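Local coordinates for DNA polymerase beta (Leishmania infantum, PDB 4P4M), which catalyses template-directed addition of deoxynucleotides to a DNA primer and probably serves base excision repair as a family X polymerase, at residues M157-L162 and K268-D273; C184-Y187 and F193-D196; M286-F289 and F295-I298. All coordinates share one frame; numbering follows the deposited sequence.

How the contacts relate
Contacts 2 and 3 touch the bound nucleotide, whereas contact 1 lies beside the site, its Arg270 side chain about 10 Å from the nearest atom of the nucleotide. Contact 1 is a buried ion pair in the palm, joining helix 157-175 to strand 270-277. Contact 2, partly buried, lies within the loop that contact 1 closes; strand 193-203 neighbours strand 270-277 in the same sheet, and Tyr187 packs on Ser160. Its chemistry is that of hydroxyls, backbone NH groups and magnesium around a triphosphate. Contact 3, buried between two thumb helices, pairs an apolar patch with one hydrogen bond from a side-chain amide and reaches the sugar and base. Gly185 N and Phe289 O, probably hydrogen-bonded, link contacts 2 and 3.

Contact 1. Residues M157-L162 and K268-D273; sequences MQESVL and KARRVD. With nucleotides of chain B.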
# COMPACT_ATOMS: atom_id res chain seq x y z
N MET A 157 8.32 5.76 15.14
CA MET A 157 7.91 4.39 15.44
C MET A 157 6.85 4.32 16.54
O MET A 157 5.88 3.56 16.43
CB MET A 157 9.12 3.52 15.81
CG MET A 157 8.75 2.11 16.29
SD MET A 157 10.17 1.03 16.63
CE MET A 157 10.77 0.71 14.98
N GLN A 158 7.01 5.10 17.61
CA GLN A 158 6.04 5.07 18.71
C GLN A 158 4.61 5.37 18.25
O GLN A 158 3.66 4.78 18.76
CB GLN A 158 6.44 6.01 19.86
CG GLN A 158 6.56 7.49 19.48
CD GLN A 158 5.24 8.26 19.55
OE1 GLN A 158 4.24 7.78 20.10
NE2 GLN A 158 5.23 9.47 18.98
N GLU A 159 4.46 6.27 17.28
CA GLU A 159 3.12 6.56 16.78
C GLU A 159 2.58 5.45 15.87
O GLU A 159 1.39 5.14 15.90
CB GLU A 159 3.05 7.93 16.08
CG GLU A 159 1.61 8.37 15.81
CD GLU A 159 1.51 9.65 15.00
OE1 GLU A 159 0.70 9.69 14.04
OE2 GLU A 159 2.23 10.63 15.33
N SER A 160 3.45 4.84 15.06
CA SER A 160 3.03 3.69 14.26
C SER A 160 2.49 2.54 15.12
O SER A 160 1.53 1.86 14.72
CB SER A 160 4.16 3.19 13.35
OG SER A 160 4.27 3.99 12.17
N VAL A 161 3.11 2.32 16.28
CA VAL A 161 2.57 1.34 17.24
C VAL A 161 1.11 1.67 17.60
O VAL A 161 0.25 0.78 17.68
CB VAL A 161 3.41 1.25 18.54
CG1 VAL A 161 2.71 0.37 19.57
CG2 VAL A 161 4.81 0.71 18.25
N LEU A 162 0.84 2.96 17.82
CA LEU A 162 -0.53 3.40 18.12
C LEU A 162 -1.49 3.20 16.94
O LEU A 162 -2.65 2.83 17.15
CB LEU A 162 -0.55 4.87 18.57
CG LEU A 162 0.27 5.25 19.81
CD1 LEU A 162 0.23 6.75 20.04
CD2 LEU A 162 -0.19 4.51 21.06
N LYS A 268 -0.96 14.71 13.88
CA LYS A 268 -0.97 14.99 12.44
C LYS A 268 -1.77 13.92 11.70
O LYS A 268 -1.76 12.75 12.10
CB LYS A 268 0.47 14.95 11.89
CG LYS A 268 1.41 16.04 12.43
CD LYS A 268 2.81 15.85 11.81
CE LYS A 268 3.80 16.93 12.24
NZ LYS A 268 4.30 16.74 13.63
N ALA A 269 -2.41 14.29 10.59
CA ALA A 269 -2.96 13.28 9.68
C ALA A 269 -1.81 12.57 8.95
O ALA A 269 -0.83 13.20 8.56
CB ALA A 269 -3.94 13.93 8.70
N ARG A 270 -1.95 11.25 8.75
CA ARG A 270 -0.91 10.43 8.13
C ARG A 270 -1.44 9.72 6.89
O ARG A 270 -2.63 9.41 6.82
CB ARG A 270 -0.41 9.34 9.10
CG ARG A 270 0.02 9.84 10.49
CD ARG A 270 1.13 10.90 10.40
NE ARG A 270 1.84 11.09 11.68
CZ ARG A 270 2.97 11.77 11.79
NH1 ARG A 270 3.50 12.33 10.70
NH2 ARG A 270 3.59 11.89 12.96
N ARG A 271 -0.55 9.42 5.94
CA ARG A 271 -0.92 8.57 4.82
C ARG A 271 -1.12 7.13 5.28
O ARG A 271 -0.22 6.52 5.87
CB ARG A 271 0.13 8.63 3.70
CG ARG A 271 0.12 9.97 2.98
CD ARG A 271 1.00 9.96 1.72
NE ARG A 271 2.40 9.66 2.03
CZ ARG A 271 3.03 8.55 1.65
NH1 ARG A 271 2.40 7.61 0.95
NH2 ARG A 271 4.30 8.37 1.97
N VAL A 272 -2.32 6.61 5.03
CA VAL A 272 -2.68 5.25 5.41
C VAL A 272 -3.07 4.47 4.16
O VAL A 272 -3.95 4.89 3.41
CB VAL A 272 -3.83 5.24 6.46
CG1 VAL A 272 -4.28 3.79 6.77
CG2 VAL A 272 -3.39 5.96 7.75
N ASP A 273 -2.39 3.34 3.92
CA ASP A 273 -2.69 2.45 2.79
C ASP A 273 -3.18 1.11 3.33
O ASP A 273 -2.53 0.51 4.18
CB ASP A 273 -1.41 2.21 1.94
CG ASP A 273 -0.95 3.45 1.18
OD1 ASP A 273 -1.67 4.48 1.15
OD2 ASP A 273 0.14 3.38 0.59
P DA B 5 2.15 6.18 -2.46
OP1 DA B 5 1.50 6.64 -1.22
OP2 DA B 5 3.61 6.36 -2.61
O5' DA B 5 1.75 4.66 -2.66
C5' DA B 5 2.23 3.65 -1.82
C4' DA B 5 1.55 2.35 -2.19
O4' DA B 5 1.71 2.09 -3.61
C3' DA B 5 2.18 1.15 -1.49
O3' DA B 5 1.25 0.06 -1.45
C2' DA B 5 3.37 0.92 -2.42
C1' DA B 5 2.67 1.05 -3.77
N9 DA B 5 3.51 1.31 -4.95
C8 DA B 5 4.06 2.50 -5.37
N7 DA B 5 4.72 2.41 -6.50
C5 DA B 5 4.60 1.08 -6.87
C6 DA B 5 5.08 0.33 -7.97
N6 DA B 5 5.82 0.84 -8.96
N1 DA B 5 4.76 -0.99 -8.02
C2 DA B 5 4.02 -1.50 -7.03
N3 DA B 5 3.52 -0.90 -5.95
C4 DA B 5 3.85 0.39 -5.92
O HOH W 1 -2.12 10.40 13.57
O HOH W 2 1.38 13.42 15.04
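Glu159, on the first turn of helix 157-175, meets Arg270 of strand 270-277 in a two-pronged salt bridge. Arg270 NE reaches Glu159 OE1 at 3.0 Å while Arg270 NH2 reaches Glu159 OE2, also at 3.0 Å, and both bonds are nearly straight (174°). The carboxylate lies at the guanidinium edge, close to its plane, yet the two planes are turned 41° apart, and both nitrogens arrive from above the carboxylate plane. Glu159 stretches out to the strand; Arg270 folds instead, its chain bent at chi2 (-57°), which turns its side-on NE and NH2 edge to the helix. Two waters complete the link. One donates to Glu159 OE1 and to Lys268 O, the water oxygen 2.8 Å from Lys268 O; the other donates to Glu159 OE2 and accepts from Lys268 N. Lys268 CB sits over one guanidinium face, 4.0 Å above it. Further out, His163 is hydrogen-bonded to Glu159 OE1, and Ile155 and Pro156 pack on Arg270. With both oxygens held by arginine and water, and OE1 by His163 as well, the carboxylate is probably kept ionised despite its burial, tying helix to strand about 7 Å from the side chain of magnesium-binding Asp196.

Contact 2. Residues C184-Y187 and F193-D196; sequences CGSY and FSGD. With MG (magnesium ion), chain E; D3T (2',3'-dideoxy-thymidine-5'-triphosphate), chain D.
Ser186 and Ser194 face each other through their hydroxyls, OG to OG 2.7 Å, where helix 185-188 passes strand 193-203 of the palm. Across the segments this polar pair carries the contact; Tyr187 packs its CB 3.9 Å from Ser194 OG, while its hydroxyl is hydrogen-bonded to Glu164 on helix 157-175. A second set of hydrogen bonds goes to the incoming nucleotide analogue. Ser186 OG bonds O3G of the gamma phosphate at 2.7 Å, and Gly195 N bonds the same oxygen at 2.9 Å (163°), so both segments hold one phosphate oxygen. Ser186 N reaches O1B of the beta phosphate at a more bent angle of 137°. Placing OG between the backbone N and the carbonyl carbon (chi1 60°) lets Ser186 use hydroxyl and amide on one triphosphate. Gly185 comes close as well, its CA 3.4 Å from O1B of the nucleotide.

Metal bonds form the third group. Asp196 OD1 binds magnesium at 2.2 Å, beside one oxygen from each of the three phosphates and a water that also donates to Asp196 O; Asp198 shares the ion. Magnesium and the backbone NH groups would offset the triphosphate charge and hold its chain in a fixed curve, while the nearby Ser194 hydroxyl probably helps to position that of Ser186.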
# COMPACT_ATOMS: atom_id res chain seq x y z
N CYS A 184 2.97 -3.51 7.84
CA CYS A 184 4.24 -3.88 7.20
C CYS A 184 5.09 -2.65 6.91
O CYS A 184 5.29 -1.83 7.79
CB CYS A 184 3.98 -4.69 5.93
SG CYS A 184 3.11 -6.26 6.28
N GLY A 185 5.58 -2.51 5.67
CA GLY A 185 6.39 -1.35 5.31
C GLY A 185 7.67 -1.19 6.13
O GLY A 185 8.16 -2.14 6.74
N SER A 186 8.21 0.03 6.16
CA SER A 186 9.46 0.30 6.87
C SER A 186 9.34 0.16 8.39
O SER A 186 10.34 -0.02 9.08
CB SER A 186 10.01 1.68 6.49
OG SER A 186 9.08 2.69 6.83
N TYR A 187 8.12 0.25 8.90
CA TYR A 187 7.82 -0.05 10.30
C TYR A 187 8.19 -1.49 10.66
O TYR A 187 8.87 -1.73 11.67
CB TYR A 187 6.34 0.20 10.58
CG TYR A 187 5.82 -0.28 11.92
CD1 TYR A 187 6.11 0.41 13.09
CD2 TYR A 187 4.99 -1.40 12.02
CE1 TYR A 187 5.61 -0.01 14.32
CE2 TYR A 187 4.50 -1.84 13.24
CZ TYR A 187 4.81 -1.13 14.39
OH TYR A 187 4.32 -1.55 15.61
N PHE A 193 11.73 5.87 11.83
CA PHE A 193 10.66 6.67 11.22
C PHE A 193 10.13 6.00 9.96
O PHE A 193 10.85 5.25 9.29
CB PHE A 193 11.16 8.08 10.87
CG PHE A 193 11.66 8.85 12.06
CD1 PHE A 193 10.79 9.60 12.84
CD2 PHE A 193 13.01 8.81 12.41
CE1 PHE A 193 11.25 10.31 13.94
CE2 PHE A 193 13.47 9.51 13.52
CZ PHE A 193 12.59 10.26 14.28
N SER A 194 8.87 6.29 9.62
CA SER A 194 8.26 5.77 8.39
C SER A 194 7.50 6.88 7.67
O SER A 194 7.01 7.82 8.29
CB SER A 194 7.30 4.62 8.70
OG SER A 194 7.98 3.46 9.16
N GLY A 195 7.38 6.75 6.35
CA GLY A 195 6.68 7.73 5.55
C GLY A 195 5.16 7.61 5.64
O GLY A 195 4.46 8.62 5.62
N ASP A 196 4.66 6.39 5.74
CA ASP A 196 3.21 6.13 5.76
C ASP A 196 2.90 4.91 6.63
O ASP A 196 3.80 4.35 7.28
CB ASP A 196 2.66 5.97 4.33
CG ASP A 196 2.96 4.59 3.72
OD1 ASP A 196 3.90 3.94 4.19
OD2 ASP A 196 2.25 4.13 2.80
MG MG E . 5.57 2.63 3.80
PA D3T D . 6.51 2.43 0.68
O1A D3T D . 5.42 2.78 1.63
O2A D3T D . 6.51 3.26 -0.58
O5' D3T D . 5.66 1.02 -0.02
C5' D3T D . 5.42 0.03 0.85
C4' D3T D . 5.86 -1.37 0.28
O4' D3T D . 5.41 -1.53 -1.07
C1' D3T D . 6.35 -2.23 -1.80
N1 D3T D . 6.70 -1.46 -3.04
C6 D3T D . 6.87 -0.09 -2.95
C2 D3T D . 6.91 -2.16 -4.29
O2 D3T D . 6.78 -3.35 -4.37
N3 D3T D . 7.27 -1.37 -5.42
C4 D3T D . 7.40 -0.06 -5.26
O4 D3T D . 7.74 0.66 -6.35
C5 D3T D . 7.21 0.68 -4.05
C5M D3T D . 7.40 2.14 -4.04
C2' D3T D . 7.63 -2.42 -0.95
C3' D3T D . 7.40 -1.47 0.20
O3A D3T D . 7.80 1.70 1.10
PB D3T D . 8.44 1.81 2.72
O1B D3T D . 7.25 1.36 3.50
O2B D3T D . 9.50 0.77 2.50
O3B D3T D . 9.00 3.17 3.13
PG D3T D . 8.33 4.59 3.79
O1G D3T D . 6.85 4.36 3.95
O2G D3T D . 8.65 5.64 2.74
O3G D3T D . 9.03 4.75 5.13
O HOH W 3 5.67 2.44 6.08

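Contact 3. Residues M286-F289 and F295-I298; sequences MLTF and FNVI. With D3T (2',3'-dideoxy-thymidine-5'-triphosphate), chain D; nucleotides of chain C.
Leu287, on helix 282-290, touches Phe295 of helix 293-305 through one methyl: CD2 lies 4.2 Å from CE2, at the ring edge and near its plane. The ring is brought there by a first torsion that sets CG opposite the backbone N (chi1 173°). Val362 and Phe363 of helix 359-365 also pack on Leu287, and residues near the chain end, Arg376 on both side chains and Pro378 on Phe295, cover the patch. The backbone of Leu287 contributes little that is attractive, since its O and Asn296 OD1, both acceptors, stand 3.4 Å apart.

Thr288 follows with the main polar link. Its carbonyl O accepts a hydrogen bond from Asn296 ND2 at 2.8 Å (161°), the donor lying in the carbonyl plane on a lone pair, and also stands 3.3 Å from C2' of the nucleotide. Its CG2 lies 4.2 Å from Asn296 ND2 and over one face of the Phe289 ring, offset toward the rim.

Phe289 O is 3.5 Å from nucleotide C4', its ring edge toward O4'; Arg275 and Ile277 of strand 270-277 pack on that ring.

On the second helix, Val297 CG2 packs 3.7 Å from C5 of DA1 of chain C. Asn296 ND2 also donates to thymine O2, 3.1 Å away. One amide nitrogen therefore serves both helix and nucleotide: the Thr288 carbonyl probably helps to orient the amide, presenting its second N-H to the minor-groove edge of the incoming base.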
# COMPACT_ATOMS: atom_id res chain seq x y z
N MET A 286 3.01 -10.42 2.85
CA MET A 286 3.91 -9.91 3.88
C MET A 286 5.27 -9.56 3.28
O MET A 286 5.86 -8.52 3.59
CB MET A 286 4.05 -10.89 5.05
CG MET A 286 2.82 -10.95 5.93
SD MET A 286 2.92 -12.24 7.18
CE MET A 286 4.30 -11.65 8.15
N LEU A 287 5.77 -10.42 2.39
CA LEU A 287 7.04 -10.12 1.71
C LEU A 287 6.93 -8.85 0.87
O LEU A 287 7.78 -7.96 0.97
CB LEU A 287 7.47 -11.27 0.79
CG LEU A 287 8.28 -12.42 1.36
CD1 LEU A 287 8.34 -13.56 0.34
CD2 LEU A 287 9.70 -11.94 1.75
N THR A 288 5.90 -8.78 0.04
CA THR A 288 5.74 -7.65 -0.88
C THR A 288 5.58 -6.33 -0.13
O THR A 288 6.26 -5.34 -0.44
CB THR A 288 4.51 -7.84 -1.81
OG1 THR A 288 4.76 -8.91 -2.73
CG2 THR A 288 4.23 -6.56 -2.60
N PHE A 289 4.68 -6.31 0.85
CA PHE A 289 4.36 -5.02 1.48
C PHE A 289 5.35 -4.60 2.56
O PHE A 289 5.34 -3.47 3.01
CB PHE A 289 2.89 -4.95 1.92
CG PHE A 289 1.94 -5.13 0.76
CD1 PHE A 289 1.95 -4.22 -0.29
CD2 PHE A 289 1.08 -6.21 0.71
CE1 PHE A 289 1.10 -4.38 -1.38
CE2 PHE A 289 0.23 -6.38 -0.37
CZ PHE A 289 0.24 -5.46 -1.41
N PHE A 295 14.58 -4.52 -2.52
CA PHE A 295 14.57 -5.93 -2.12
C PHE A 295 13.56 -6.75 -2.94
O PHE A 295 13.89 -7.85 -3.39
CB PHE A 295 14.29 -6.05 -0.61
CG PHE A 295 14.08 -7.47 -0.14
CD1 PHE A 295 15.15 -8.26 0.25
CD2 PHE A 295 12.80 -8.01 -0.07
CE1 PHE A 295 14.96 -9.56 0.70
CE2 PHE A 295 12.60 -9.31 0.37
CZ PHE A 295 13.68 -10.08 0.75
N ASN A 296 12.35 -6.22 -3.13
CA ASN A 296 11.32 -6.90 -3.93
C ASN A 296 11.78 -7.11 -5.37
O ASN A 296 11.53 -8.15 -5.96
CB ASN A 296 9.99 -6.12 -3.95
CG ASN A 296 9.27 -6.13 -2.60
OD1 ASN A 296 9.63 -6.88 -1.68
ND2 ASN A 296 8.23 -5.31 -2.48
N VAL A 297 12.41 -6.10 -5.95
CA VAL A 297 12.89 -6.23 -7.32
C VAL A 297 13.96 -7.33 -7.44
O VAL A 297 13.91 -8.15 -8.35
CB VAL A 297 13.43 -4.88 -7.87
CG1 VAL A 297 14.14 -5.10 -9.20
CG2 VAL A 297 12.28 -3.89 -8.02
N ILE A 298 14.91 -7.33 -6.51
CA ILE A 298 15.95 -8.38 -6.46
C ILE A 298 15.35 -9.79 -6.30
O ILE A 298 15.74 -10.73 -7.00
CB ILE A 298 16.98 -8.10 -5.33
CG1 ILE A 298 17.84 -6.88 -5.70
CG2 ILE A 298 17.86 -9.32 -5.08
CD1 ILE A 298 18.59 -6.29 -4.53
PA D3T D . 6.51 2.43 0.68
O1A D3T D . 5.42 2.78 1.63
O2A D3T D . 6.51 3.26 -0.58
O5' D3T D . 5.66 1.02 -0.02
C5' D3T D . 5.42 0.03 0.85
C4' D3T D . 5.86 -1.37 0.28
O4' D3T D . 5.41 -1.53 -1.07
C1' D3T D . 6.35 -2.23 -1.80
N1 D3T D . 6.70 -1.46 -3.04
C6 D3T D . 6.87 -0.09 -2.95
C2 D3T D . 6.91 -2.16 -4.29
O2 D3T D . 6.78 -3.35 -4.37
N3 D3T D . 7.27 -1.37 -5.42
C4 D3T D . 7.40 -0.06 -5.26
O4 D3T D . 7.74 0.66 -6.35
C5 D3T D . 7.21 0.68 -4.05
C5M D3T D . 7.40 2.14 -4.04
C2' D3T D . 7.63 -2.42 -0.95
C3' D3T D . 7.40 -1.47 0.20
O3A D3T D . 7.80 1.70 1.10
PB D3T D . 8.44 1.81 2.72
O1B D3T D . 7.25 1.36 3.50
O2B D3T D . 9.50 0.77 2.50
O3B D3T D . 9.00 3.17 3.13
PG D3T D . 8.33 4.59 3.79
O1G D3T D . 6.85 4.36 3.95
O2G D3T D . 8.65 5.64 2.74
O3G D3T D . 9.03 4.75 5.13
OP3 DA C 1 13.53 -6.59 -15.04
P DA C 1 13.03 -5.53 -14.13
OP1 DA C 1 12.17 -4.63 -14.92
OP2 DA C 1 14.20 -5.00 -13.40
O5' DA C 1 12.08 -6.21 -13.04
C5' DA C 1 12.42 -7.40 -12.38
C4' DA C 1 11.16 -7.96 -11.73
O4' DA C 1 10.72 -7.02 -10.71
C3' DA C 1 9.98 -8.16 -12.67
O3' DA C 1 9.32 -9.35 -12.24
C2' DA C 1 9.15 -6.88 -12.46
C1' DA C 1 9.41 -6.54 -10.99
N9 DA C 1 9.39 -5.10 -10.67
C8 DA C 1 9.94 -4.10 -11.42
N7 DA C 1 9.79 -2.90 -10.90
C5 DA C 1 9.11 -3.13 -9.72
C6 DA C 1 8.66 -2.24 -8.71
N6 DA C 1 8.85 -0.91 -8.77
N1 DA C 1 8.01 -2.77 -7.65
C2 DA C 1 7.82 -4.10 -7.62
N3 DA C 1 8.20 -5.03 -8.51
C4 DA C 1 8.85 -4.48 -9.55